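Local coordinates for BLUF domain-containing protein (Acinetobacter baumannii, PDB 6W6Z) that probably senses blue light through a flavin bound in its BLUF domain, at residues M110-N113 and L118-N121. Residues are numbered along the deposited sequence; the frame is centred on the assembly and turned at random.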
loop_
_atom_site.group_PDB
_atom_site.type_symbol
_atom_site.label_atom_id
_atom_site.label_comp_id
_atom_site.label_asym_id
_atom_site.label_seq_id
_atom_site.Cartn_x
_atom_site.Cartn_y
_atom_site.Cartn_z
ATOM N N MET A 110 -4.892 -17.174 12.048
ATOM C CA MET A 110 -4.385 -18.122 11.023
ATOM C C MET A 110 -2.963 -18.578 11.337
ATOM O O MET A 110 -2.379 -19.271 10.482
ATOM C CB MET A 110 -4.482 -17.540 9.614
ATOM C CG MET A 110 -3.592 -16.374 9.342
ATOM S SD MET A 110 -3.677 -16.009 7.554
ATOM C CE MET A 110 -2.655 -14.543 7.515
ATOM N N GLY A 111 -2.454 -18.270 12.536
ATOM C CA GLY A 111 -1.226 -18.893 13.069
ATOM C C GLY A 111 0.052 -18.104 12.816
ATOM O O GLY A 111 1.123 -18.649 13.074
ATOM N N GLU A 112 -0.043 -16.852 12.376
ATOM C CA GLU A 112 1.142 -15.965 12.261
ATOM C C GLU A 112 1.360 -15.290 13.612
ATOM O O GLU A 112 0.381 -14.979 14.300
ATOM C CB GLU A 112 0.940 -14.964 11.133
ATOM C CG GLU A 112 0.681 -15.608 9.785
ATOM C CD GLU A 112 1.675 -16.659 9.337
ATOM O OE1 GLU A 112 1.283 -17.485 8.530
ATOM O OE2 GLU A 112 2.825 -16.629 9.767
ATOM N N ASN A 113 2.608 -15.072 13.984
ATOM C CA ASN A 113 2.939 -14.340 15.226
ATOM C C ASN A 113 3.630 -13.017 14.876
ATOM O O ASN A 113 4.056 -12.358 15.816
ATOM C CB ASN A 113 3.792 -15.202 16.152
ATOM C CG ASN A 113 5.175 -15.466 15.606
ATOM O OD1 ASN A 113 5.403 -15.353 14.406
ATOM N ND2 ASN A 113 6.102 -15.781 16.499
ATOM N N LEU A 118 4.280 -9.815 4.055
ATOM C CA LEU A 118 4.975 -10.805 3.197
ATOM C C LEU A 118 4.503 -12.234 3.520
ATOM O O LEU A 118 4.741 -13.115 2.668
ATOM C CB LEU A 118 6.488 -10.652 3.372
ATOM C CG LEU A 118 7.089 -9.426 2.696
ATOM C CD1 LEU A 118 8.490 -9.136 3.224
ATOM C CD2 LEU A 118 7.118 -9.615 1.201
ATOM N N LEU A 119 3.899 -12.467 4.694
ATOM C CA LEU A 119 3.351 -13.786 5.112
ATOM C C LEU A 119 2.008 -14.066 4.421
ATOM O O LEU A 119 1.518 -15.190 4.587
ATOM C CB LEU A 119 3.099 -13.784 6.626
ATOM C CG LEU A 119 4.305 -13.536 7.529
ATOM C CD1 LEU A 119 3.841 -13.247 8.949
ATOM C CD2 LEU A 119 5.253 -14.712 7.503
ATOM N N LEU A 120 1.377 -13.096 3.765
ATOM C CA LEU A 120 0.033 -13.310 3.143
ATOM C C LEU A 120 0.163 -14.099 1.831
ATOM O O LEU A 120 1.171 -13.912 1.098
ATOM C CB LEU A 120 -0.635 -11.960 2.866
ATOM C CG LEU A 120 -1.053 -11.110 4.066
ATOM C CD1 LEU A 120 -1.558 -9.766 3.573
ATOM C CD2 LEU A 120 -2.101 -11.804 4.920
ATOM N N ASN A 121 -0.838 -14.933 1.518
ATOM C CA ASN A 121 -0.989 -15.574 0.186
ATOM C C ASN A 121 -2.192 -14.928 -0.515
ATOM O O ASN A 121 -2.906 -14.124 0.101
ATOM C CB ASN A 121 -1.034 -17.102 0.304
ATOM C CG ASN A 121 -2.269 -17.634 1.011
ATOM O OD1 ASN A 121 -3.386 -17.156 0.758
ATOM N ND2 ASN A 121 -2.084 -18.617 1.891
#
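Leu119 lays its isobutyl group against the bent side chain of Glu112, the two running past each other in opposite directions. CD1 of Leu119 does most of the touching: it sits 4.0 Å from Glu112 CB, about as far from CG, and 3.6 Å from the carboxylate oxygen OE2. The second methyl, Leu119 CD2, also reaches Glu112 OE2, at 3.8 Å, which leaves that oxygen facing both methyls of the leucine in a van der Waals contact rather than a polar one. The bend at chi2 (-52°) turns the carboxylate toward Leu119, while CB and CG already lie against CD1. Glu112 also touches Phe107 of helix 101-109.

Both segments belong to the loop between helices 101-109 and 125-134, which follow the BLUF sheet. Helix 101-109 ends in a Schellman motif with Gly111 at C-prime: Glu112 N bonds to Phe107 O and Gly111 N to Leu108 O. The chain then doubles back, and a short 3-10 segment runs through Leu118 and Leu119.

Beside the Glu112 pair, Met110 stretches out fully beyond CG (chi2 171°, chi3 176°) and delivers its terminal methyl CE to CD2 of Leu120, 3.8 Å away; these side chains cross at roughly a right angle. The side chain of Leu120 lies about 14 Å from the flavin mononucleotide. Leu120 is buried, and it also packs on Phe106 and Phe107 of helix 101-109.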